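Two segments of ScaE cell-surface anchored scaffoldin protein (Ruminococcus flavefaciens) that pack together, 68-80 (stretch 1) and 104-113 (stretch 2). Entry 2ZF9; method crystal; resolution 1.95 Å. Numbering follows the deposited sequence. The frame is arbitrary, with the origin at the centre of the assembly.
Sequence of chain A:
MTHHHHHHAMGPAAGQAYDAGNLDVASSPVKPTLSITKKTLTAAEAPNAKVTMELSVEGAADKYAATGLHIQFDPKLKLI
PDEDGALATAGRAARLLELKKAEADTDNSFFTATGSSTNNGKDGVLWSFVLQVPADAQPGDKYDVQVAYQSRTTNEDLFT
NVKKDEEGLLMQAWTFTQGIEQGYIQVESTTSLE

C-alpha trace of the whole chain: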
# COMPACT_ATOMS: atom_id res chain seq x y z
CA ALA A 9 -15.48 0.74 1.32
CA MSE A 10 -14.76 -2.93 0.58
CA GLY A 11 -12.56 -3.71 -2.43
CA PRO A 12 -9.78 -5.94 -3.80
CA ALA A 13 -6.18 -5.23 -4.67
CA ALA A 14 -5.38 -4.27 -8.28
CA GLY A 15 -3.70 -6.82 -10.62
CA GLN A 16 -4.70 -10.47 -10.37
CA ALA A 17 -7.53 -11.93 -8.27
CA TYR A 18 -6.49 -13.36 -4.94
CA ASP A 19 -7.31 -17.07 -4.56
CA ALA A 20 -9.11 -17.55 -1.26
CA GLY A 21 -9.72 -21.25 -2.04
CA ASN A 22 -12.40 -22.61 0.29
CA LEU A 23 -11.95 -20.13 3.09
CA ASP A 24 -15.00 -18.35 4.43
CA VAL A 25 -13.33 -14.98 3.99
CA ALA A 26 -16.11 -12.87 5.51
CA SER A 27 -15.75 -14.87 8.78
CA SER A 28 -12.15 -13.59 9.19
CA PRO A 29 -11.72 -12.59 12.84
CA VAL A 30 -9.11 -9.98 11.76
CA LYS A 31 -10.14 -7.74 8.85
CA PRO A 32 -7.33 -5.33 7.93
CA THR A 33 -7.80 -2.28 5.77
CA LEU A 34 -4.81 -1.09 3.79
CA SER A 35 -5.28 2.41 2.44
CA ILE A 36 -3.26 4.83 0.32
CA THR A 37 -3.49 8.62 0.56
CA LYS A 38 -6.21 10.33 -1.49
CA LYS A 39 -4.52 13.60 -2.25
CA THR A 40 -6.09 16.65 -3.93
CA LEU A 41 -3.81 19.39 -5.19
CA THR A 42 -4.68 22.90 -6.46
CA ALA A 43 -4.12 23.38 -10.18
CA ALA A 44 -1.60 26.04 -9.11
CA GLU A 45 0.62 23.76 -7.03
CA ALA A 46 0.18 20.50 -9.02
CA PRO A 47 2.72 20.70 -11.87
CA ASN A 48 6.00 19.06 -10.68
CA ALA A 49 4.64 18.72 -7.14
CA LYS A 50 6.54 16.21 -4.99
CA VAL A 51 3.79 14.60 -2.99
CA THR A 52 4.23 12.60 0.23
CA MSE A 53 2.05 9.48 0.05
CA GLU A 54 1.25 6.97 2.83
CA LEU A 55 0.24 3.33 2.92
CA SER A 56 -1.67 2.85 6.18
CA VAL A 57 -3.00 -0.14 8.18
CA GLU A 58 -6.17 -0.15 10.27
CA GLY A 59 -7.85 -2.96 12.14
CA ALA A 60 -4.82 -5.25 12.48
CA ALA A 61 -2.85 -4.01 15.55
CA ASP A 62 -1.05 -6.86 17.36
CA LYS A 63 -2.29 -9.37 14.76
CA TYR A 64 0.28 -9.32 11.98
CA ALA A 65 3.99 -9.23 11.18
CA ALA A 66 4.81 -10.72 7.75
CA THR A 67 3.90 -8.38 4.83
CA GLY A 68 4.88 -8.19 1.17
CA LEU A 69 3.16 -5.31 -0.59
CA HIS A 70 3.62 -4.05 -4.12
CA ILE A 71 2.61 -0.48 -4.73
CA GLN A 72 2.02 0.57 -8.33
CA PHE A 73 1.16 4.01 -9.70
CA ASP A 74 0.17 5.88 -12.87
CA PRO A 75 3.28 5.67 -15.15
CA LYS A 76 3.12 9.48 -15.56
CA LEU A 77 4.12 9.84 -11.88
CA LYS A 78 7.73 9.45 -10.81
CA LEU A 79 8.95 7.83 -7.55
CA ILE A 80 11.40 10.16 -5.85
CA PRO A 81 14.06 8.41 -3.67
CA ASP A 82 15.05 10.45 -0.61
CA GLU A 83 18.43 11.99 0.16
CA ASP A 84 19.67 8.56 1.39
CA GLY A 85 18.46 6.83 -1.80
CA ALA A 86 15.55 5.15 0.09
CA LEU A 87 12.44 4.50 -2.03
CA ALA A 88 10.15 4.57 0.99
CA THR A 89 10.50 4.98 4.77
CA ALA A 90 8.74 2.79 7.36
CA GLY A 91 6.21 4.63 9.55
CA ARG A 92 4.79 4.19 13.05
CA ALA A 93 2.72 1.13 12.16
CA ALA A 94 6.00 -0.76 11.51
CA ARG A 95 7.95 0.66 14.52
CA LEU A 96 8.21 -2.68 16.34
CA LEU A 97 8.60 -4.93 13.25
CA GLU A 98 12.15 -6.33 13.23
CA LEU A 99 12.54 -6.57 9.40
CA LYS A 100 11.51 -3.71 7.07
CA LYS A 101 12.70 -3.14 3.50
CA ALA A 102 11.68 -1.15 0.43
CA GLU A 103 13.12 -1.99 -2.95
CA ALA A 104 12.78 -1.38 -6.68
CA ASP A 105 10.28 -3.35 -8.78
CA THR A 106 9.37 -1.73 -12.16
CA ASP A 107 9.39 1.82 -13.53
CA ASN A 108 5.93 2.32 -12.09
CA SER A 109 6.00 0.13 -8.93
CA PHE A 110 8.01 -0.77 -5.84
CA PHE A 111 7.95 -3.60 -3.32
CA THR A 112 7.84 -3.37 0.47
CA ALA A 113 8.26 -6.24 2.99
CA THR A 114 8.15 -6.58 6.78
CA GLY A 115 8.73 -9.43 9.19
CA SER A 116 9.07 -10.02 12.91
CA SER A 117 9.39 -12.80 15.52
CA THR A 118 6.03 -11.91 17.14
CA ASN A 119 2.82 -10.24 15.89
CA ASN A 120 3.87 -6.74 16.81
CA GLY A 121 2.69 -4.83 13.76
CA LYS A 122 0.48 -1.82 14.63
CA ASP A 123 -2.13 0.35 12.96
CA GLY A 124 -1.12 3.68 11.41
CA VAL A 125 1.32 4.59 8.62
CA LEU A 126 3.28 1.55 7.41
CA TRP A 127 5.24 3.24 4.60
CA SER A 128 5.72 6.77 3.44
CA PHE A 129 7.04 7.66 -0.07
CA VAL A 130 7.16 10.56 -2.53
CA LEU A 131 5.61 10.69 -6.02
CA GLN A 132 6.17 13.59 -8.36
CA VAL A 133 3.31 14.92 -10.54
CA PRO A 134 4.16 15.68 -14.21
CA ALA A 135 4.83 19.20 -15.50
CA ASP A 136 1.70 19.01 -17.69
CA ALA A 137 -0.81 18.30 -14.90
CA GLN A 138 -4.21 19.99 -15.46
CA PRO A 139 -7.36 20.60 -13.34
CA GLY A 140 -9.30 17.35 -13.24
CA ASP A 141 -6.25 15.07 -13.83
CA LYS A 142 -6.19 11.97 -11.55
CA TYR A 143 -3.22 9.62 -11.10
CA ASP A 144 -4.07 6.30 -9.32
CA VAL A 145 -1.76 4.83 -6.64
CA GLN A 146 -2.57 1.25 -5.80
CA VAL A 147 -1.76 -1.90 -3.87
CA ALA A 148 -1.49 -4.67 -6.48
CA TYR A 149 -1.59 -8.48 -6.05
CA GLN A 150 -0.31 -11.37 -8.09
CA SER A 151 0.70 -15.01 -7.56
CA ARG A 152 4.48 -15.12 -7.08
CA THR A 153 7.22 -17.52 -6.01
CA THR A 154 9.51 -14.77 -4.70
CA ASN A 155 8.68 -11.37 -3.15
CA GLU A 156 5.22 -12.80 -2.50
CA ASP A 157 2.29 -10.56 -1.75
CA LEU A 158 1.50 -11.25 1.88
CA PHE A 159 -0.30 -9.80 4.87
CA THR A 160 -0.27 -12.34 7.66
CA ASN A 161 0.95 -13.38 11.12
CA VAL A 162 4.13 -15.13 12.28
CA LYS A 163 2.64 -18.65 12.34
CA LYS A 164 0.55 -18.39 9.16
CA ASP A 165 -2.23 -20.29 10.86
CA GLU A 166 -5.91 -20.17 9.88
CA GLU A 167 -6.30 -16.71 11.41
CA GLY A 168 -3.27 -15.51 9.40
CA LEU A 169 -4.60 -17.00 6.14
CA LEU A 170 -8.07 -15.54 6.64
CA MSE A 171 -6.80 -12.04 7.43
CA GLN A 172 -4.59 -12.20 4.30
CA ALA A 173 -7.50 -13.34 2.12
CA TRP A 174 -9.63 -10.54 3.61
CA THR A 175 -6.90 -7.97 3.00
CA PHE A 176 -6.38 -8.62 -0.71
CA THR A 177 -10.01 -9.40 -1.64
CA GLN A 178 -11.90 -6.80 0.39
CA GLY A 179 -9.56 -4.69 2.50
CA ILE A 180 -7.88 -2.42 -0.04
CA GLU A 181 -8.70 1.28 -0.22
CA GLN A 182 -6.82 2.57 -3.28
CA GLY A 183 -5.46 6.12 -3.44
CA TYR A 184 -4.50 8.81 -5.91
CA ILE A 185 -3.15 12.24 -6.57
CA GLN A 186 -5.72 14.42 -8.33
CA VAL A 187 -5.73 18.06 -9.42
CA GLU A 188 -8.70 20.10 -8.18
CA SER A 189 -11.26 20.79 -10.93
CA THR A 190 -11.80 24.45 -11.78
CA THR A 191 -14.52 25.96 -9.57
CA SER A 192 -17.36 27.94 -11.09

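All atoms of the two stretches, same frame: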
# COMPACT_ATOMS: atom_id res chain seq x y z
N GLY A 68 4.16 -8.33 2.45
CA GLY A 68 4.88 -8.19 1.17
C GLY A 68 3.87 -7.42 0.34
O GLY A 68 2.77 -7.94 0.06
N LEU A 69 4.18 -6.17 0.02
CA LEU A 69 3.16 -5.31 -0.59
C LEU A 69 3.75 -4.55 -1.75
O LEU A 69 4.72 -3.80 -1.57
CB LEU A 69 2.57 -4.36 0.44
CG LEU A 69 1.82 -5.02 1.61
CD1 LEU A 69 1.53 -3.97 2.66
CD2 LEU A 69 0.50 -5.66 1.15
N HIS A 70 3.17 -4.77 -2.94
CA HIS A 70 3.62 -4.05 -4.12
C HIS A 70 2.74 -2.84 -4.33
O HIS A 70 1.52 -2.93 -4.34
CB HIS A 70 3.53 -4.94 -5.37
CG HIS A 70 4.60 -5.98 -5.45
ND1 HIS A 70 4.44 -7.24 -4.93
CD2 HIS A 70 5.82 -5.96 -6.03
CE1 HIS A 70 5.52 -7.96 -5.17
NE2 HIS A 70 6.38 -7.20 -5.85
N ILE A 71 3.37 -1.68 -4.50
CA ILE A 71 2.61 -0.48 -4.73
C ILE A 71 2.88 -0.07 -6.17
O ILE A 71 4.04 0.03 -6.57
CB ILE A 71 3.06 0.65 -3.75
CG1 ILE A 71 2.71 0.21 -2.31
CG2 ILE A 71 2.42 2.02 -4.11
CD1 ILE A 71 3.33 1.06 -1.27
N GLN A 72 1.83 0.15 -6.94
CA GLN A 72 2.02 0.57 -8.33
C GLN A 72 1.29 1.89 -8.53
O GLN A 72 0.32 2.18 -7.81
CB GLN A 72 1.50 -0.48 -9.31
CG GLN A 72 0.03 -0.71 -9.22
CD GLN A 72 -0.44 -1.79 -10.17
OE1 GLN A 72 0.34 -2.66 -10.60
NE2 GLN A 72 -1.73 -1.75 -10.49
N PHE A 73 1.75 2.69 -9.49
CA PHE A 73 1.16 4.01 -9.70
C PHE A 73 1.13 4.37 -11.19
O PHE A 73 1.85 3.81 -12.02
CB PHE A 73 1.94 5.07 -8.90
CG PHE A 73 3.45 4.95 -9.04
CD1 PHE A 73 4.20 4.21 -8.08
CD2 PHE A 73 4.13 5.57 -10.11
CE1 PHE A 73 5.59 4.08 -8.20
CE2 PHE A 73 5.53 5.45 -10.23
CZ PHE A 73 6.27 4.69 -9.26
N ASP A 74 0.27 5.32 -11.51
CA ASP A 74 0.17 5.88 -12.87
C ASP A 74 1.58 6.12 -13.41
O ASP A 74 2.36 6.84 -12.77
CB ASP A 74 -0.59 7.22 -12.76
CG ASP A 74 -1.06 7.72 -14.11
OD1 ASP A 74 -2.29 7.87 -14.29
OD2 ASP A 74 -0.20 7.91 -14.98
N PRO A 75 1.94 5.53 -14.58
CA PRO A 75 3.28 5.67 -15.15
C PRO A 75 3.70 7.13 -15.42
O PRO A 75 4.86 7.41 -15.60
CB PRO A 75 3.18 4.89 -16.47
CG PRO A 75 2.00 4.04 -16.35
CD PRO A 75 1.04 4.76 -15.46
N LYS A 76 2.75 8.06 -15.42
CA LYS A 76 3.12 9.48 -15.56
C LYS A 76 3.73 10.06 -14.29
O LYS A 76 4.33 11.15 -14.33
CB LYS A 76 1.88 10.31 -15.92
CG LYS A 76 1.50 10.17 -17.37
CD LYS A 76 0.14 10.78 -17.63
CE LYS A 76 -0.18 10.60 -19.10
NZ LYS A 76 -1.51 11.15 -19.43
N LEU A 77 3.52 9.39 -13.16
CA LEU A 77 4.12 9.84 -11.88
C LEU A 77 5.51 9.28 -11.78
O LEU A 77 5.80 8.27 -12.39
CB LEU A 77 3.29 9.36 -10.68
CG LEU A 77 1.83 9.80 -10.52
CD1 LEU A 77 1.22 9.13 -9.26
CD2 LEU A 77 1.73 11.32 -10.39
N LYS A 78 6.37 9.93 -11.01
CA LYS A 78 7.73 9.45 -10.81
C LYS A 78 8.01 9.27 -9.32
O LYS A 78 7.74 10.19 -8.54
CB LYS A 78 8.72 10.47 -11.37
CG LYS A 78 10.16 10.02 -11.44
CD LYS A 78 11.05 11.23 -11.88
CE LYS A 78 12.55 10.97 -11.72
NZ LYS A 78 13.29 12.26 -11.58
N LEU A 79 8.54 8.11 -8.94
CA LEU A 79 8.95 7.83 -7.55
C LEU A 79 10.26 8.54 -7.25
O LEU A 79 11.26 8.32 -7.93
CB LEU A 79 9.12 6.32 -7.32
CG LEU A 79 9.48 5.83 -5.90
CD1 LEU A 79 8.34 6.08 -4.88
CD2 LEU A 79 9.78 4.36 -5.97
N ILE A 80 10.24 9.36 -6.21
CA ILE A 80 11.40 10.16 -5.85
C ILE A 80 12.16 9.58 -4.62
O ILE A 80 11.67 9.69 -3.51
CB ILE A 80 10.99 11.60 -5.57
CG1 ILE A 80 10.21 12.21 -6.77
CG2 ILE A 80 12.22 12.47 -5.20
CD1 ILE A 80 10.97 12.13 -8.14
N ALA A 104 13.26 -1.63 -5.33
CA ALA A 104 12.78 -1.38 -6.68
C ALA A 104 12.02 -2.58 -7.21
O ALA A 104 12.32 -3.73 -6.83
CB ALA A 104 14.00 -1.04 -7.63
N ASP A 105 11.04 -2.31 -8.09
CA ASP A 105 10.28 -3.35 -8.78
C ASP A 105 10.28 -3.04 -10.29
O ASP A 105 11.09 -3.59 -11.03
CB ASP A 105 8.84 -3.46 -8.21
CG ASP A 105 8.07 -4.66 -8.77
OD1 ASP A 105 8.71 -5.64 -9.24
OD2 ASP A 105 6.83 -4.61 -8.76
N THR A 106 9.40 -2.15 -10.75
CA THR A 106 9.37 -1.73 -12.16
C THR A 106 9.43 -0.22 -12.20
O THR A 106 9.44 0.42 -11.15
CB THR A 106 8.08 -2.20 -12.90
OG1 THR A 106 6.92 -1.56 -12.32
CG2 THR A 106 7.89 -3.70 -12.78
N ASP A 107 9.43 0.36 -13.41
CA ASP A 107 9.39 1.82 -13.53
C ASP A 107 8.17 2.45 -12.92
O ASP A 107 8.21 3.62 -12.57
CB ASP A 107 9.52 2.26 -14.99
CG ASP A 107 10.81 1.80 -15.60
OD1 ASP A 107 10.75 0.90 -16.48
OD2 ASP A 107 11.87 2.29 -15.13
N ASN A 108 7.08 1.71 -12.77
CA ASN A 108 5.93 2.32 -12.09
C ASN A 108 5.45 1.53 -10.85
O ASN A 108 4.27 1.52 -10.53
CB ASN A 108 4.78 2.60 -13.07
CG ASN A 108 4.07 1.35 -13.48
OD1 ASN A 108 4.71 0.35 -13.77
ND2 ASN A 108 2.74 1.38 -13.47
N SER A 109 6.38 0.91 -10.12
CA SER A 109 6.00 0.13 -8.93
C SER A 109 7.22 -0.13 -8.04
O SER A 109 8.36 -0.20 -8.53
CB SER A 109 5.35 -1.21 -9.35
OG SER A 109 6.28 -2.10 -9.91
N PHE A 110 6.96 -0.32 -6.75
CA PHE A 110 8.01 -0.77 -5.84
C PHE A 110 7.44 -1.81 -4.86
O PHE A 110 6.23 -1.99 -4.72
CB PHE A 110 8.70 0.43 -5.11
CG PHE A 110 7.80 1.23 -4.20
CD1 PHE A 110 6.98 2.26 -4.73
CD2 PHE A 110 7.76 0.97 -2.83
CE1 PHE A 110 6.14 3.01 -3.92
CE2 PHE A 110 6.91 1.73 -1.98
CZ PHE A 110 6.11 2.76 -2.51
N PHE A 111 8.33 -2.51 -4.20
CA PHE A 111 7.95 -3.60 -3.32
C PHE A 111 8.39 -3.27 -1.91
O PHE A 111 9.51 -2.75 -1.69
CB PHE A 111 8.60 -4.91 -3.79
CG PHE A 111 8.34 -6.09 -2.86
CD1 PHE A 111 7.03 -6.56 -2.66
CD2 PHE A 111 9.40 -6.73 -2.24
CE1 PHE A 111 6.78 -7.67 -1.82
CE2 PHE A 111 9.19 -7.83 -1.41
CZ PHE A 111 7.90 -8.32 -1.20
N THR A 112 7.50 -3.55 -0.96
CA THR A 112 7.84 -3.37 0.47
C THR A 112 7.62 -4.70 1.18
O THR A 112 6.74 -5.46 0.79
CB THR A 112 6.94 -2.31 1.14
OG1 THR A 112 5.56 -2.74 1.08
CG2 THR A 112 7.15 -0.90 0.46
N ALA A 113 8.39 -4.96 2.24
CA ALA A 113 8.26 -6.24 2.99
C ALA A 113 8.59 -5.98 4.45
O ALA A 113 9.41 -5.12 4.76
CB ALA A 113 9.20 -7.36 2.42
O HOH W 1 8.98 -7.59 -6.70
O HOH W 2 6.75 4.92 -15.10
O HOH W 3 7.63 6.66 -13.44
O HOH W 4 9.17 6.24 -11.06

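An antiparallel β-pair fixes where side chains begin, and their rotamers decide what they meet; two strands of the ScaE scaffoldin illustrate the principle. Residues 68-73 run against 109-113 at 159°. Leu-69 and Thr-112 form a hydrogen-bonded pair (Leu-69 N to Thr-112 O, 2.8 Å; Thr-112 N to Leu-69 O, 2.9 Å), as do Ile-71 and Phe-110, with Ile-71 N to Phe-110 O and Phe-110 N to Ile-71 O both 2.9 Å. The alternation puts Leu-69, Ile-71, Phe-110 and Thr-112 on one face, and His-70, Gln-72, Ser-109 and Phe-111 on the other.

On the first face, the p rotamer of Phe-110 brings its ring back over the neighbouring strand. Ile-71 CB lies over the ring face, 4.1 Å from the centroid, while Ile-71, in its m,t conformation, also places CD1 3.5 Å from Phe-110 CZ. Leu-79 adds CD2 at 3.7 Å from Phe-110 CD1, and the Phe-73 ring, also p at chi1, meets the edge of the Phe-110 ring. Thr-112, again p, turns OG1 to donate to Leu-69 O at 3.0 Å, so that this carbonyl accepts from both backbone and side chain.

On the other face, His-70 is m and Phe-111 is t, and their rings converge obliquely, with centroids 4.4 Å apart and planes at 34°. Gly-68, lacking a side chain, lets Phe-111 CE1 approach its CA to 3.6 Å; an ideal CB there would lie only 3.3 Å from that ring atom. A water 2.8 Å from His-70 NE2 donates a weak hydrogen bond to Asp-105 OD1, while Ser-109 OG donates to Asp-105 OD2 at 2.8 Å.

At the strand end, Asn-108 (p) clasps Phe-73: Phe-73 N donates to Asn-108 O, and Asn-108 ND2 to Phe-73 O, both at 3.0 Å.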